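Local structure of eukaryotic initiation factor 4F subunit p150 (Saccharomyces cerevisiae, 2VSO) at residues 170-178 and 210-220; 130-141 and 189-200. The protein acts, as a component of eIF4F, in recruiting the translation apparatus to capped mRNA, this chain being its eIF4A-binding middle domain. All coordinates share one frame; numbering follows the deposited sequence.

Contact 1 (170-178 and 210-220); sequences KRRGLGLVR and SEETLESVVEL
K170 reaches across to the start of the facing helix with its whole chain stretched out, CG lying opposite the backbone N (chi1 178°) and every later bond extended. This carries NZ to S210, the N-cap residue of 211-220, where NZ donates a hydrogen bond to OG at 2.6 Å. The K170 and E212 chains pass at a slant, and NZ of K170 and OE1 of E212 stand 3.7 Å apart, a long salt bridge. D143 completes the polar cluster, its O accepting from K170 NZ and its OD1 bonding to S210 OG. Were this lysine an alanine, the D143 carbonyl would probably lose a donor and the E212 carboxylate its nearby positive charge, while S210 OG would keep only its bond to D143 among the bonds described here. The axes of 170-178 and 211-220 run almost parallel, 11° apart at 10.1 Å, as expected for helices two apart in the stacked antiparallel helical layers of a MIF4G domain, a HEAT-type fold. Between them L174 splits its two methyls over the opposing backbone and a hydroxyl: CD1 rests against E212 O at 3.8 Å, while CD2 sits 3.7 Å from S216 OG. At V177 the methyl comes from the other helix, L220 CD1 lying 3.8 Å from V177 O. At the C-terminal end of the two segments R178 and E219 cross with guanidinium and carboxylate planes 52° apart. OE1 of E219 lies over one guanidinium face, 4.0 Å from R178 NH1, so no N-H points at it and the long pairing is electrostatic.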
# COMPACT_ATOMS: atom_id res chain seq x y z
N LYS C 170 16.75 9.96 6.62
CA LYS C 170 15.57 10.77 6.89
C LYS C 170 14.41 9.83 7.15
O LYS C 170 13.69 9.95 8.13
CB LYS C 170 15.27 11.69 5.71
CG LYS C 170 14.04 12.55 5.87
CD LYS C 170 13.89 13.51 4.70
CE LYS C 170 12.58 14.25 4.74
NZ LYS C 170 12.23 14.78 3.40
N ARG C 171 14.26 8.86 6.26
CA ARG C 171 13.19 7.90 6.40
C ARG C 171 13.20 7.33 7.83
O ARG C 171 12.19 7.33 8.53
CB ARG C 171 13.32 6.82 5.32
CG ARG C 171 12.47 5.60 5.54
CD ARG C 171 12.82 4.50 4.56
NE ARG C 171 14.04 3.79 4.93
CZ ARG C 171 14.08 2.67 5.65
NH1 ARG C 171 12.95 2.12 6.08
NH2 ARG C 171 15.24 2.10 5.94
N ARG C 172 14.38 6.89 8.28
CA ARG C 172 14.52 6.26 9.59
C ARG C 172 14.32 7.24 10.74
O ARG C 172 13.72 6.89 11.75
CB ARG C 172 15.87 5.55 9.71
CG ARG C 172 15.97 4.31 8.85
CD ARG C 172 17.35 3.69 8.92
NE ARG C 172 17.48 2.55 8.01
CZ ARG C 172 18.61 1.89 7.81
NH1 ARG C 172 19.72 2.25 8.45
NH2 ARG C 172 18.65 0.87 6.96
N GLY C 173 14.82 8.45 10.59
CA GLY C 173 14.55 9.48 11.57
C GLY C 173 13.06 9.73 11.73
O GLY C 173 12.54 9.69 12.84
N LEU C 174 12.38 9.97 10.61
CA LEU C 174 10.93 10.20 10.61
C LEU C 174 10.15 8.98 11.10
O LEU C 174 9.12 9.11 11.73
CB LEU C 174 10.45 10.65 9.23
CG LEU C 174 10.95 12.07 8.96
CD1 LEU C 174 10.33 12.68 7.72
CD2 LEU C 174 10.67 12.91 10.20
N GLY C 175 10.65 7.79 10.79
CA GLY C 175 10.05 6.58 11.32
C GLY C 175 10.14 6.57 12.84
O GLY C 175 9.25 6.07 13.53
N LEU C 176 11.22 7.15 13.37
CA LEU C 176 11.39 7.22 14.81
C LEU C 176 10.45 8.22 15.49
O LEU C 176 9.83 7.88 16.49
CB LEU C 176 12.84 7.54 15.18
CG LEU C 176 13.02 8.06 16.60
CD1 LEU C 176 13.13 6.90 17.60
CD2 LEU C 176 14.24 8.95 16.63
N VAL C 177 10.35 9.43 14.95
CA VAL C 177 9.43 10.43 15.51
C VAL C 177 8.06 9.80 15.59
O VAL C 177 7.29 10.03 16.53
CB VAL C 177 9.33 11.71 14.67
CG1 VAL C 177 10.66 12.46 14.65
CG2 VAL C 177 8.91 11.37 13.30
N ARG C 178 7.77 8.99 14.59
CA ARG C 178 6.49 8.31 14.51
C ARG C 178 6.36 7.32 15.65
O ARG C 178 5.31 7.23 16.28
CB ARG C 178 6.37 7.58 13.18
CG ARG C 178 5.29 6.56 13.20
CD ARG C 178 4.85 6.16 11.82
NE ARG C 178 3.48 5.70 11.97
CZ ARG C 178 2.64 5.47 10.98
NH1 ARG C 178 3.03 5.64 9.73
NH2 ARG C 178 1.41 5.07 11.25
N SER C 210 9.90 19.77 3.63
CA SER C 210 9.61 18.80 2.59
C SER C 210 8.25 18.17 2.87
O SER C 210 7.72 18.31 3.97
CB SER C 210 10.69 17.73 2.51
OG SER C 210 10.66 16.89 3.64
N GLU C 211 7.69 17.48 1.90
CA GLU C 211 6.36 16.92 2.09
C GLU C 211 6.32 15.72 3.04
O GLU C 211 5.33 15.50 3.73
CB GLU C 211 5.69 16.63 0.74
CG GLU C 211 5.22 17.91 0.06
CD GLU C 211 4.27 17.66 -1.09
OE1 GLU C 211 4.14 16.50 -1.53
OE2 GLU C 211 3.66 18.65 -1.56
N GLU C 212 7.41 14.96 3.10
CA GLU C 212 7.51 13.87 4.06
C GLU C 212 7.50 14.37 5.51
O GLU C 212 6.90 13.76 6.38
CB GLU C 212 8.78 13.04 3.81
CG GLU C 212 9.00 12.68 2.35
CD GLU C 212 10.20 11.77 2.19
OE1 GLU C 212 10.75 11.34 3.22
OE2 GLU C 212 10.58 11.50 1.03
N THR C 213 8.17 15.50 5.75
CA THR C 213 8.21 16.08 7.09
C THR C 213 6.84 16.56 7.54
O THR C 213 6.41 16.26 8.66
CB THR C 213 9.24 17.23 7.16
OG1 THR C 213 10.56 16.68 7.16
CG2 THR C 213 9.05 18.04 8.41
N LEU C 214 6.16 17.30 6.67
CA LEU C 214 4.80 17.78 6.90
C LEU C 214 3.83 16.64 7.13
O LEU C 214 2.97 16.70 8.00
CB LEU C 214 4.34 18.58 5.69
CG LEU C 214 4.97 19.94 5.50
CD1 LEU C 214 4.83 20.34 4.05
CD2 LEU C 214 4.30 20.94 6.43
N GLU C 215 3.95 15.61 6.30
CA GLU C 215 3.22 14.37 6.47
C GLU C 215 3.42 13.86 7.89
O GLU C 215 2.47 13.47 8.57
CB GLU C 215 3.77 13.34 5.48
CG GLU C 215 2.89 12.13 5.30
CD GLU C 215 1.76 12.39 4.33
OE1 GLU C 215 0.60 12.16 4.71
OE2 GLU C 215 2.05 12.84 3.20
N SER C 216 4.68 13.86 8.32
CA SER C 216 5.08 13.32 9.61
C SER C 216 4.43 14.07 10.76
O SER C 216 3.93 13.45 11.69
CB SER C 216 6.60 13.38 9.73
OG SER C 216 7.04 13.04 11.04
N VAL C 217 4.45 15.41 10.69
CA VAL C 217 3.88 16.26 11.72
C VAL C 217 2.38 16.04 11.90
O VAL C 217 1.91 15.91 13.03
CB VAL C 217 4.11 17.76 11.43
CG1 VAL C 217 4.15 18.53 12.73
CG2 VAL C 217 5.42 17.95 10.72
N VAL C 218 1.66 16.02 10.79
CA VAL C 218 0.22 15.78 10.80
C VAL C 218 -0.09 14.46 11.48
O VAL C 218 -0.85 14.42 12.44
CB VAL C 218 -0.40 15.82 9.37
CG1 VAL C 218 -1.80 15.25 9.38
CG2 VAL C 218 -0.41 17.24 8.81
N GLU C 219 0.52 13.39 10.99
CA GLU C 219 0.31 12.08 11.59
C GLU C 219 0.61 12.06 13.08
O GLU C 219 -0.11 11.43 13.85
CB GLU C 219 1.10 11.01 10.86
CG GLU C 219 0.67 10.81 9.42
CD GLU C 219 1.64 9.92 8.65
OE1 GLU C 219 2.69 9.56 9.22
OE2 GLU C 219 1.34 9.57 7.49
N LEU C 220 1.67 12.76 13.49
CA LEU C 220 2.01 12.87 14.90
C LEU C 220 0.96 13.64 15.69
O LEU C 220 0.46 13.18 16.71
CB LEU C 220 3.38 13.52 15.06
CG LEU C 220 3.97 13.55 16.48
CD1 LEU C 220 4.19 12.14 17.04
CD2 LEU C 220 5.26 14.32 16.45

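Contact 2 (130-141 and 189-200)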
# COMPACT_ATOMS: atom_id res chain seq x y z
N VAL C 130 13.47 5.47 27.05
CA VAL C 130 13.91 6.85 26.93
C VAL C 130 15.36 6.94 26.45
O VAL C 130 15.65 7.61 25.46
CB VAL C 130 13.77 7.63 28.25
CG1 VAL C 130 13.71 9.12 27.98
CG2 VAL C 130 12.53 7.18 29.00
N ALA C 131 16.26 6.26 27.16
CA ALA C 131 17.69 6.31 26.87
C ALA C 131 17.96 5.95 25.42
O ALA C 131 18.86 6.50 24.79
CB ALA C 131 18.48 5.36 27.81
N ARG C 132 17.18 5.01 24.90
CA ARG C 132 17.33 4.59 23.52
C ARG C 132 16.72 5.55 22.49
O ARG C 132 17.15 5.55 21.34
CB ARG C 132 16.79 3.17 23.34
CG ARG C 132 16.77 2.69 21.91
CD ARG C 132 18.14 2.71 21.32
NE ARG C 132 19.05 1.83 22.04
CZ ARG C 132 20.37 1.85 21.88
NH1 ARG C 132 20.91 2.72 21.04
NH2 ARG C 132 21.14 1.02 22.57
N CYS C 133 15.73 6.37 22.87
CA CYS C 133 15.20 7.34 21.89
C CYS C 133 16.23 8.44 21.76
O CYS C 133 16.53 8.90 20.67
CB CYS C 133 13.85 7.97 22.26
SG CYS C 133 12.52 6.85 22.67
N HIS C 134 16.76 8.85 22.91
CA HIS C 134 17.80 9.86 22.98
C HIS C 134 19.00 9.47 22.14
O HIS C 134 19.54 10.27 21.39
CB HIS C 134 18.25 10.06 24.42
CG HIS C 134 17.36 10.97 25.21
ND1 HIS C 134 17.05 12.25 24.80
CD2 HIS C 134 16.75 10.81 26.40
CE1 HIS C 134 16.27 12.83 25.70
NE2 HIS C 134 16.08 11.97 26.69
N ALA C 135 19.41 8.22 22.27
CA ALA C 135 20.51 7.73 21.46
C ALA C 135 20.17 7.83 19.97
O ALA C 135 20.90 8.46 19.20
CB ALA C 135 20.87 6.29 21.84
N GLU C 136 19.06 7.22 19.58
CA GLU C 136 18.68 7.21 18.17
C GLU C 136 18.36 8.63 17.68
O GLU C 136 18.63 8.97 16.53
CB GLU C 136 17.50 6.26 17.94
CG GLU C 136 17.71 4.85 18.52
CD GLU C 136 18.87 4.09 17.89
OE1 GLU C 136 19.62 4.69 17.09
OE2 GLU C 136 19.05 2.89 18.18
N PHE C 137 17.81 9.46 18.56
CA PHE C 137 17.45 10.82 18.20
C PHE C 137 18.70 11.64 17.92
O PHE C 137 18.79 12.32 16.90
CB PHE C 137 16.62 11.48 19.31
CG PHE C 137 15.85 12.70 18.86
CD1 PHE C 137 14.68 12.56 18.10
CD2 PHE C 137 16.28 13.97 19.19
CE1 PHE C 137 13.96 13.69 17.68
CE2 PHE C 137 15.57 15.10 18.78
CZ PHE C 137 14.40 14.95 18.03
N ASP C 138 19.66 11.56 18.83
CA ASP C 138 20.87 12.37 18.75
C ASP C 138 21.64 12.20 17.44
O ASP C 138 22.19 13.17 16.91
CB ASP C 138 21.79 12.10 19.95
CG ASP C 138 21.18 12.58 21.27
OD1 ASP C 138 19.98 12.94 21.30
OD2 ASP C 138 21.92 12.58 22.28
N LYS C 139 21.67 10.98 16.91
CA LYS C 139 22.24 10.72 15.58
C LYS C 139 21.78 11.75 14.55
O LYS C 139 22.57 12.22 13.73
CB LYS C 139 21.90 9.32 15.09
CG LYS C 139 22.26 8.20 16.06
CD LYS C 139 22.15 6.86 15.36
CE LYS C 139 22.18 5.71 16.33
NZ LYS C 139 21.86 4.41 15.65
N GLY C 140 20.49 12.08 14.57
CA GLY C 140 19.95 13.14 13.73
C GLY C 140 19.76 12.78 12.27
O GLY C 140 19.87 11.61 11.88
N TRP C 141 19.45 13.79 11.47
CA TRP C 141 19.18 13.59 10.04
C TRP C 141 18.89 14.95 9.39
O TRP C 141 18.69 15.94 10.09
CB TRP C 141 18.02 12.60 9.84
CG TRP C 141 16.65 13.14 10.17
CD1 TRP C 141 15.80 13.79 9.32
CD2 TRP C 141 15.96 13.05 11.43
NE1 TRP C 141 14.64 14.13 9.97
CE2 TRP C 141 14.71 13.69 11.27
CE3 TRP C 141 16.29 12.51 12.68
CZ2 TRP C 141 13.79 13.80 12.31
CZ3 TRP C 141 15.37 12.61 13.70
CH2 TRP C 141 14.13 13.25 13.51
N LEU C 189 6.59 6.93 27.51
CA LEU C 189 7.53 8.04 27.45
C LEU C 189 6.88 9.28 28.06
O LEU C 189 5.66 9.42 28.04
CB LEU C 189 7.96 8.37 26.02
CG LEU C 189 8.86 7.45 25.20
CD1 LEU C 189 8.96 7.92 23.76
CD2 LEU C 189 10.24 7.39 25.81
N THR C 190 7.71 10.17 28.60
CA THR C 190 7.24 11.41 29.18
C THR C 190 7.19 12.48 28.11
O THR C 190 7.67 12.27 26.99
CB THR C 190 8.15 11.89 30.35
OG1 THR C 190 9.44 12.26 29.84
CG2 THR C 190 8.31 10.79 31.38
N GLY C 191 6.62 13.63 28.45
CA GLY C 191 6.51 14.74 27.52
C GLY C 191 7.85 15.31 27.10
O GLY C 191 7.97 15.85 26.00
N LYS C 192 8.87 15.20 27.95
CA LYS C 192 10.15 15.83 27.67
C LYS C 192 10.72 15.37 26.34
O LYS C 192 11.39 16.13 25.65
CB LYS C 192 11.16 15.59 28.81
CG LYS C 192 11.97 14.31 28.71
CD LYS C 192 13.12 14.29 29.72
CE LYS C 192 13.88 12.96 29.71
NZ LYS C 192 15.02 12.96 30.66
N MET C 193 10.45 14.12 25.98
CA MET C 193 10.94 13.57 24.72
C MET C 193 10.02 13.95 23.55
O MET C 193 10.46 14.02 22.40
CB MET C 193 11.12 12.05 24.81
CG MET C 193 11.70 11.43 23.56
SD MET C 193 13.49 11.61 23.34
CE MET C 193 14.07 10.52 24.65
N MET C 194 8.75 14.21 23.86
CA MET C 194 7.79 14.68 22.88
C MET C 194 8.03 16.16 22.56
O MET C 194 7.74 16.63 21.46
CB MET C 194 6.38 14.46 23.41
CG MET C 194 5.29 14.44 22.36
SD MET C 194 5.38 13.03 21.26
CE MET C 194 6.35 13.72 19.93
N PHE C 195 8.58 16.90 23.52
CA PHE C 195 8.93 18.30 23.29
C PHE C 195 10.12 18.35 22.37
O PHE C 195 10.22 19.21 21.50
CB PHE C 195 9.27 19.03 24.60
CG PHE C 195 8.07 19.56 25.34
CD1 PHE C 195 7.31 18.74 26.14
CD2 PHE C 195 7.71 20.90 25.23
CE1 PHE C 195 6.21 19.23 26.82
CE2 PHE C 195 6.60 21.40 25.91
CZ PHE C 195 5.86 20.56 26.71
N GLU C 196 11.04 17.42 22.57
CA GLU C 196 12.29 17.45 21.85
C GLU C 196 11.97 17.06 20.43
O GLU C 196 12.59 17.54 19.49
CB GLU C 196 13.29 16.48 22.48
CG GLU C 196 14.75 16.84 22.29
CD GLU C 196 15.67 15.84 22.96
OE1 GLU C 196 16.56 15.29 22.28
OE2 GLU C 196 15.48 15.60 24.16
N CYS C 197 10.96 16.22 20.29
CA CYS C 197 10.48 15.76 18.99
C CYS C 197 9.83 16.88 18.17
O CYS C 197 10.27 17.17 17.05
CB CYS C 197 9.49 14.63 19.18
SG CYS C 197 9.60 13.41 17.94
N PHE C 198 8.79 17.49 18.72
CA PHE C 198 8.17 18.66 18.10
C PHE C 198 9.18 19.77 17.88
O PHE C 198 9.13 20.49 16.89
CB PHE C 198 7.00 19.18 18.95
CG PHE C 198 5.73 18.37 18.80
CD1 PHE C 198 5.16 17.74 19.90
CD2 PHE C 198 5.09 18.26 17.57
CE1 PHE C 198 4.00 17.01 19.76
CE2 PHE C 198 3.92 17.52 17.43
CZ PHE C 198 3.37 16.90 18.53
N ARG C 199 10.12 19.90 18.81
CA ARG C 199 11.19 20.88 18.73
C ARG C 199 12.01 20.68 17.46
O ARG C 199 12.35 21.64 16.77
CB ARG C 199 12.08 20.72 19.96
CG ARG C 199 12.83 21.97 20.41
CD ARG C 199 13.65 21.65 21.67
NE ARG C 199 14.52 22.75 22.07
CZ ARG C 199 14.15 23.74 22.87
NH1 ARG C 199 12.92 23.77 23.36
NH2 ARG C 199 15.01 24.70 23.18
N ARG C 200 12.30 19.43 17.14
CA ARG C 200 13.08 19.08 15.96
C ARG C 200 12.31 19.31 14.68
O ARG C 200 12.87 19.79 13.69
CB ARG C 200 13.54 17.62 16.04
CG ARG C 200 14.16 17.07 14.77
CD ARG C 200 15.49 17.71 14.43
NE ARG C 200 15.91 17.41 13.06
CZ ARG C 200 16.92 18.00 12.44
NH1 ARG C 200 17.64 18.93 13.06
NH2 ARG C 200 17.22 17.67 11.19
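V130 O takes two backbone hydrogen bonds, from C133 N at 2.9 Å and H134 N at 3.0 Å, and on the partner side the M193 methyl packs beside V130. The M193 chain bends at both chi2 and chi3, which carries its thioether into the groove lined by V130, C133 and H134. There V130 CG1 meets M193 CE at 3.6 Å, but the firmer evidence is M193 SD, 4.0 Å from the H134 ring centroid and 20° off the normal, a sulfur-aromatic contact over the face. The ring's edge is met by other groups: E196 OE2 approaches H134 CE1 at 3.3 Å, and the aliphatic K192 CE lies near the ring plane. L189 continues the apolar seam, its two methyls reaching C133 SG. Helices 130-139 and 191-200 cross at 15°, a near-parallel pairing of helices two apart in the alpha-helical stack of this HEAT-type MIF4G domain. Further along, F137 turns its ring edge to R200 CB, with CZ and CB 3.4 Å apart, while the E196 carboxylate stands at 80° to the same ring. After G140, the first residue to leave helical angles and with positive phi, W141 swings back to R200: its CH2 lies 4.0 Å from R200 CG, and R200 NE hovers over one face. The guanidinium is far enough from the indole that any cation-pi attraction is weak.

Read from the N terminus, helix 122-139 supplies the first half of contact 2, and helix 163-185 then opens contact 1 before contact 2 is complete. Segment 189-200 closes contact 2 across 47 intervening residues, part of them unmodelled; segment 210-220 closes contact 1 across 31. The two loops therefore cross, their segments alternating along the chain. Their centres are 13 Å apart and they touch directly: V177 CG1 packs on C197 SG at 3.6 Å, G173 CA on W141 CE3 at 3.7 Å, and L220 CD2 on F198 CE2 at 3.6 Å. Four successive helices of the MIF4G domain, 122-139, 163-185, 191-206 and 211-228, are thereby joined.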